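Local atomic coordinates of pyocin S5 (Pseudomonas aeruginosa PAO1, PDB entry 6THK), a protein that is a bacteriocin that probably kills susceptible bacteria by forming channels that depolarise the cytoplasmic membrane. Residues A[369-374]-A[486-491]; A[475-480]-A[493-498]; A[362-367]-A[480-485]. The protein carries 1 engineered substitution. All blocks are in the same frame, centred on the assembly; numbering follows the deposited sequence.

Three contacts gather around helix 485-498, the last helix of the pore-forming domain. Interactions 1 and 3 meet at one zinc ion: His371 and Glu489 of the first and Glu485 of the second are its three protein ligands, and the contact centres lie about 9 Å apart. Leu488 of interaction 1 touches both of the others, since its CD2 lies 3.5 Å from Ser367 O of interaction 3 and its CD1 lies 3.4 Å from Ala477 O of interaction 2. Interaction 2 shares Gly480 with interaction 3, although their centres are about 13 Å apart. Wholly apolar across its interface, it lies beside the zinc-bound interaction 1 along helix 485-498, the two centres about 8 Å apart.

Interaction 1. Residues A[369-374]-A[486-491]; sequences EKHKDA and DLLEKA. With ZN (zinc ion), chain H.
Helices 361-378 and 485-498 come nearest, within the segments 369-374 and 486-491, at His371 and Glu489, whose CA atoms are 7.8 Å apart. That spacing is bridged by a metal. His371 NE2 binds the zinc ion at 2.2 Å, and Glu489 OE1 reaches the same ion at 2.3 Å. The two ligand atoms, His371 NE2 and Glu489 OE1, come within 3.1 Å of each other, a closeness that follows from shared coordination and not from a hydrogen bond. CG of His371 stands anti to its carbonyl carbon (chi1 -72°), which carries the imidazole across the gap. Glu489 leaves its helix aimed neither at the other segment nor away from it, and a bend at chi2 (144°) brings its carboxylate in at the edge of the imidazole, near the ring plane; the planes of the two groups are turned 72° apart. Such a site ties together helices more than a hundred residues apart in the sequence, within the colicin-type pore-forming domain, a compact bundle of helices. Glu485, one helical turn before Glu489, supplies the third protein ligand, so two carboxylates from one helix and one imidazole from the other share the ion. The chain of Lys370 lies along the site, with its CD 3.2 Å and its NZ 3.9 Å from zinc; Lys370 NZ, 5.0 Å from Glu489 OE1, makes no ion pair with it. On the buried side, Leu488 CD2 lies 4.4 Å from His371 CD2, meeting the ring obliquely, while the same leucine also touches Ser367 and Phe368 of helix 361-378.

Interaction 2. Residues A[475-480]-A[493-498]; sequences VMAVTG and NLVISI
Val475 O is gripped twice by Thr479, which lies one turn further along helix 468-481: the backbone N of Thr479 donates to Val475 O at 2.9 Å, and the hydroxyl OG1 of Thr479 donates to Val475 O at 2.8 Å. The hydroxyl approaches from above the carbonyl plane, 41° out of it, and the backbone bond is kept alongside it. In this way a polar side chain is satisfied inside its own helix, which suits a buried position: Thr479 packs against Leu454 and Ala458 of helix 451-464. The face turned to helix 485-498 is apolar and built of two small pairings. Met476 reaches out with its terminal methyl, and CE lies 4.0 Å from CD2 of Leu494. The thioether is extended as far as the sulfur and then bends at its last torsion (chi3 -73°), which swings CE over toward the leucine branch; the two side chains cross at a slant. Beside them Ala477 presents its CB to Val495, whose CG2 stands 4.3 Å away. The CA atoms of Ala477 and Val495, 7.8 Å apart, mark the nearest approach of the two segments, bridged by the alanine methyl and the valine branch in light contact. Met345 of helix 340-353 touches both Met476 and Leu494 and so covers their junction, while Val495 also packs on Leu470 and Ala473. Helices 468-481 and 485-498, joined by a tight turn, form an antiparallel pair. As in channel-forming colicins, whose soluble fold sheathes a hydrophobic helical hairpin in outer helices, that hairpin is probably 451-464 with 468-481, which overlap the predicted membrane-spanning region, and 485-498 packs on its outside.

Interaction 3. Residues A[362-367]-A[480-485]; sequences AEAIKS and GAMIDE. With ZN (zinc ion), chain H.
Two torsion settings bring Ser367 and Glu485 together: chi1 of -62° puts OG beside the backbone N of Ser367, and Glu485, with CG anti to its backbone N (chi1 -170°), bends at chi2 so that its carboxylate turns back toward helix 361-378. The contact packs that helix against the turn between the antiparallel helices 468-481 and 485-498, within the colicin-type pore-forming domain. Ser367 OG donates to Glu485 OE1 at 3.0 Å, meeting the oxygen from well above the carboxylate plane, 63° out of it. Ser367 OG also bonds Arg359 NH2, its strongest polar partner, so two groups hold the hydroxyl. Near the other end of the contact the backbones come very close: CA of Ala364 and CA of Ala481 are only 5.1 Å apart, and Ala364 CA makes a CH···O contact with Ala481 O at 3.6 Å. Met482 leaves its backbone pointing away but doubles back through bends at chi2 and chi3, laying SD 3.6 Å from Ala364 CB; Phe439 of helix 436-446 touches both residues. The serine thus acts as second shell to the metal site, gripping one carboxylate oxygen while the other, Glu485 OE2, binds zinc at 2.2 Å.

Interaction 1. Residues A[369-374]-A[486-491]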
# COMPACT_ATOMS: atom_id res chain seq x y z
N GLU A 369 44.14 43.33 -38.50
CA GLU A 369 45.20 44.28 -38.86
C GLU A 369 45.39 44.35 -40.37
O GLU A 369 45.65 45.43 -40.89
CB GLU A 369 46.53 43.96 -38.17
N LYS A 370 45.26 43.19 -41.06
CA LYS A 370 45.34 43.01 -42.51
C LYS A 370 44.32 43.92 -43.26
O LYS A 370 44.72 44.65 -44.17
CB LYS A 370 45.14 41.52 -42.87
CG LYS A 370 44.84 41.24 -44.33
CD LYS A 370 44.31 39.84 -44.51
CE LYS A 370 44.78 39.25 -45.81
NZ LYS A 370 44.90 37.78 -45.71
N HIS A 371 43.03 43.90 -42.84
CA HIS A 371 41.93 44.69 -43.45
C HIS A 371 41.65 46.06 -42.77
O HIS A 371 40.81 46.84 -43.25
CB HIS A 371 40.64 43.85 -43.50
CG HIS A 371 40.68 42.76 -44.53
ND1 HIS A 371 40.52 43.04 -45.89
CD2 HIS A 371 40.87 41.43 -44.39
CE1 HIS A 371 40.62 41.89 -46.51
NE2 HIS A 371 40.83 40.89 -45.66
N LYS A 372 42.38 46.36 -41.69
CA LYS A 372 42.23 47.56 -40.87
C LYS A 372 42.45 48.92 -41.53
O LYS A 372 41.67 49.83 -41.24
CB LYS A 372 43.15 47.50 -39.64
CG LYS A 372 42.53 48.13 -38.39
CD LYS A 372 43.57 48.33 -37.26
CE LYS A 372 44.33 47.08 -36.88
NZ LYS A 372 44.62 46.99 -35.43
N ASP A 373 43.55 49.11 -42.31
CA ASP A 373 43.96 50.40 -42.92
C ASP A 373 42.81 51.21 -43.54
O ASP A 373 42.67 52.40 -43.24
CB ASP A 373 45.10 50.20 -43.93
N ALA A 374 41.98 50.54 -44.33
CA ALA A 374 40.86 51.18 -44.99
C ALA A 374 39.85 51.72 -43.99
O ALA A 374 39.31 52.81 -44.18
CB ALA A 374 40.18 50.19 -45.92
N ASP A 486 36.67 34.72 -43.50
CA ASP A 486 35.66 35.02 -44.53
C ASP A 486 34.47 35.76 -43.94
O ASP A 486 33.85 36.55 -44.66
CB ASP A 486 35.25 33.78 -45.36
CG ASP A 486 34.72 32.58 -44.60
OD1 ASP A 486 33.60 32.67 -44.06
OD2 ASP A 486 35.39 31.52 -44.62
N LEU A 487 34.20 35.58 -42.64
CA LEU A 487 33.13 36.32 -41.96
C LEU A 487 33.56 37.77 -41.70
O LEU A 487 32.72 38.67 -41.80
CB LEU A 487 32.66 35.64 -40.67
CG LEU A 487 31.83 34.37 -40.83
CD1 LEU A 487 31.52 33.78 -39.49
CD2 LEU A 487 30.54 34.65 -41.59
N LEU A 488 34.87 37.99 -41.45
CA LEU A 488 35.47 39.31 -41.27
C LEU A 488 35.40 40.08 -42.59
O LEU A 488 34.92 41.21 -42.58
CB LEU A 488 36.92 39.22 -40.78
CG LEU A 488 37.76 40.51 -40.87
CD1 LEU A 488 37.19 41.61 -39.98
CD2 LEU A 488 39.20 40.25 -40.51
N GLU A 489 35.88 39.47 -43.70
CA GLU A 489 35.85 40.03 -45.05
C GLU A 489 34.46 40.51 -45.46
O GLU A 489 34.32 41.64 -45.92
CB GLU A 489 36.39 39.02 -46.06
CG GLU A 489 37.87 39.22 -46.32
CD GLU A 489 38.68 37.96 -46.54
OE1 GLU A 489 39.90 37.99 -46.28
OE2 GLU A 489 38.10 36.93 -46.97
N LYS A 490 33.44 39.64 -45.28
CA LYS A 490 32.05 39.94 -45.59
C LYS A 490 31.52 41.13 -44.79
O LYS A 490 30.85 41.99 -45.36
CB LYS A 490 31.16 38.71 -45.36
CG LYS A 490 31.23 37.68 -46.48
CD LYS A 490 30.62 36.34 -46.08
CE LYS A 490 30.65 35.37 -47.22
NZ LYS A 490 30.31 34.00 -46.76
N ALA A 491 31.82 41.19 -43.48
CA ALA A 491 31.33 42.25 -42.61
C ALA A 491 32.08 43.53 -42.90
O ALA A 491 31.47 44.59 -42.96
CB ALA A 491 31.47 41.86 -41.15
ZN ZN H . 41.29 38.91 -44.69

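Interaction 2. Residues A[475-480]-A[493-498]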
# COMPACT_ATOMS: atom_id res chain seq x y z
N VAL A 475 30.43 46.00 -35.25
CA VAL A 475 30.32 44.99 -34.21
C VAL A 475 30.43 43.61 -34.85
O VAL A 475 31.18 42.76 -34.39
CB VAL A 475 28.99 45.09 -33.46
CG1 VAL A 475 28.63 43.76 -32.83
CG2 VAL A 475 29.07 46.18 -32.41
N MET A 476 29.68 43.39 -35.92
CA MET A 476 29.73 42.12 -36.66
C MET A 476 31.09 41.88 -37.26
O MET A 476 31.54 40.75 -37.24
CB MET A 476 28.67 42.05 -37.74
CG MET A 476 27.29 42.03 -37.19
SD MET A 476 26.10 41.45 -38.41
CE MET A 476 26.00 42.88 -39.53
N ALA A 477 31.77 42.95 -37.72
CA ALA A 477 33.12 42.84 -38.29
C ALA A 477 34.14 42.38 -37.24
O ALA A 477 34.90 41.44 -37.46
CB ALA A 477 33.53 44.16 -38.91
N VAL A 478 34.05 43.00 -36.07
CA VAL A 478 34.90 42.71 -34.93
C VAL A 478 34.65 41.28 -34.39
O VAL A 478 35.60 40.55 -34.11
CB VAL A 478 34.68 43.81 -33.88
CG1 VAL A 478 34.73 43.26 -32.48
CG2 VAL A 478 35.66 44.94 -34.08
N THR A 479 33.38 40.90 -34.25
CA THR A 479 32.94 39.55 -33.84
C THR A 479 33.43 38.51 -34.88
O THR A 479 33.92 37.45 -34.49
CB THR A 479 31.40 39.53 -33.73
OG1 THR A 479 31.02 40.49 -32.75
CG2 THR A 479 30.84 38.17 -33.37
N GLY A 480 33.28 38.83 -36.17
CA GLY A 480 33.69 37.99 -37.29
C GLY A 480 35.17 37.67 -37.32
O GLY A 480 35.54 36.54 -37.65
N ASN A 493 33.25 44.40 -45.80
CA ASN A 493 32.67 44.91 -47.04
C ASN A 493 31.42 45.71 -46.72
O ASN A 493 31.32 46.84 -47.18
CB ASN A 493 32.33 43.79 -48.01
CG ASN A 493 33.51 43.04 -48.58
OD1 ASN A 493 33.35 41.93 -49.10
ND2 ASN A 493 34.72 43.61 -48.51
N LEU A 494 30.52 45.17 -45.87
CA LEU A 494 29.30 45.88 -45.44
C LEU A 494 29.60 47.22 -44.77
O LEU A 494 28.92 48.19 -45.08
CB LEU A 494 28.44 45.00 -44.55
CG LEU A 494 27.09 45.56 -44.05
CD1 LEU A 494 26.13 45.87 -45.22
CD2 LEU A 494 26.44 44.60 -43.06
N VAL A 495 30.62 47.29 -43.88
CA VAL A 495 31.01 48.54 -43.20
C VAL A 495 31.37 49.60 -44.26
O VAL A 495 30.76 50.65 -44.30
CB VAL A 495 32.18 48.34 -42.19
CG1 VAL A 495 32.67 49.67 -41.63
CG2 VAL A 495 31.77 47.41 -41.05
N ILE A 496 32.28 49.24 -45.16
CA ILE A 496 32.73 50.15 -46.20
C ILE A 496 31.58 50.56 -47.10
O ILE A 496 31.49 51.71 -47.52
CB ILE A 496 33.82 49.50 -47.05
CG1 ILE A 496 35.15 49.50 -46.29
CG2 ILE A 496 33.95 50.21 -48.38
CD1 ILE A 496 36.08 48.39 -46.70
N SER A 497 30.74 49.59 -47.43
CA SER A 497 29.58 49.80 -48.27
C SER A 497 28.61 50.73 -47.57
O SER A 497 27.95 51.54 -48.20
CB SER A 497 28.92 48.46 -48.60
OG SER A 497 27.51 48.55 -48.68
N ILE A 498 28.55 50.63 -46.25
CA ILE A 498 27.66 51.47 -45.46
C ILE A 498 28.19 52.87 -45.41
O ILE A 498 27.45 53.82 -45.18
CB ILE A 498 27.53 50.98 -44.01
CG1 ILE A 498 26.46 49.91 -43.90
CG2 ILE A 498 27.18 52.13 -43.09
CD1 ILE A 498 26.46 49.21 -42.57

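Interaction 3. Residues A[362-367]-A[480-485]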
# COMPACT_ATOMS: atom_id res chain seq x y z
N ALA A 362 45.65 36.80 -30.87
CA ALA A 362 46.74 36.88 -31.85
C ALA A 362 46.23 36.64 -33.29
O ALA A 362 46.53 37.43 -34.18
CB ALA A 362 47.83 35.87 -31.51
N GLU A 363 45.43 35.57 -33.49
CA GLU A 363 44.84 35.23 -34.79
C GLU A 363 43.96 36.41 -35.26
O GLU A 363 44.20 36.96 -36.34
CB GLU A 363 44.01 33.92 -34.71
CG GLU A 363 44.82 32.63 -34.73
CD GLU A 363 44.01 31.34 -34.68
OE1 GLU A 363 43.33 31.02 -35.68
OE2 GLU A 363 44.08 30.63 -33.65
N ALA A 364 43.00 36.82 -34.40
CA ALA A 364 42.05 37.92 -34.62
C ALA A 364 42.74 39.23 -34.94
O ALA A 364 42.33 39.91 -35.88
CB ALA A 364 41.16 38.08 -33.41
N ILE A 365 43.81 39.58 -34.17
CA ILE A 365 44.62 40.79 -34.35
C ILE A 365 45.28 40.75 -35.73
O ILE A 365 45.21 41.75 -36.45
CB ILE A 365 45.64 41.01 -33.17
CG1 ILE A 365 44.91 41.48 -31.89
CG2 ILE A 365 46.74 42.02 -33.56
CD1 ILE A 365 45.60 41.15 -30.57
N LYS A 366 45.86 39.58 -36.12
CA LYS A 366 46.50 39.36 -37.42
C LYS A 366 45.52 39.51 -38.58
O LYS A 366 45.85 40.21 -39.54
CB LYS A 366 47.23 38.01 -37.47
N SER A 367 44.30 38.91 -38.49
CA SER A 367 43.26 38.99 -39.52
C SER A 367 42.73 40.41 -39.64
O SER A 367 42.61 40.92 -40.75
CB SER A 367 42.10 38.04 -39.22
OG SER A 367 42.48 36.68 -39.19
N GLY A 480 33.28 38.83 -36.17
CA GLY A 480 33.69 37.99 -37.29
C GLY A 480 35.17 37.67 -37.32
O GLY A 480 35.54 36.54 -37.65
N ALA A 481 36.04 38.64 -36.98
CA ALA A 481 37.51 38.46 -36.89
C ALA A 481 37.87 37.40 -35.81
O ALA A 481 38.92 36.78 -35.86
CB ALA A 481 38.18 39.78 -36.53
N MET A 482 36.96 37.21 -34.85
CA MET A 482 37.14 36.28 -33.74
C MET A 482 36.63 34.88 -34.07
O MET A 482 36.79 33.96 -33.26
CB MET A 482 36.39 36.85 -32.53
CG MET A 482 37.05 36.55 -31.24
SD MET A 482 38.48 37.59 -31.00
CE MET A 482 39.60 36.44 -30.24
N ILE A 483 36.00 34.73 -35.26
CA ILE A 483 35.39 33.48 -35.71
C ILE A 483 36.07 32.90 -36.95
O ILE A 483 36.70 31.84 -36.86
CB ILE A 483 33.86 33.67 -35.91
CG1 ILE A 483 33.18 34.22 -34.63
CG2 ILE A 483 33.19 32.37 -36.39
CD1 ILE A 483 31.74 34.71 -34.79
N ASP A 484 35.94 33.59 -38.08
CA ASP A 484 36.44 33.15 -39.38
C ASP A 484 36.84 34.36 -40.19
O ASP A 484 36.14 35.37 -40.16
CB ASP A 484 35.29 32.41 -40.12
CG ASP A 484 35.68 31.52 -41.29
OD1 ASP A 484 36.90 31.34 -41.52
OD2 ASP A 484 34.76 30.98 -41.95
N GLU A 485 37.94 34.23 -40.96
CA GLU A 485 38.47 35.24 -41.87
C GLU A 485 37.45 35.67 -42.93
O GLU A 485 37.37 36.86 -43.21
CB GLU A 485 39.76 34.76 -42.56
CG GLU A 485 40.51 35.85 -43.33
CD GLU A 485 41.77 36.43 -42.73
OE1 GLU A 485 42.51 35.71 -42.02
OE2 GLU A 485 42.07 37.61 -43.05
ZN ZN H . 41.29 38.91 -44.69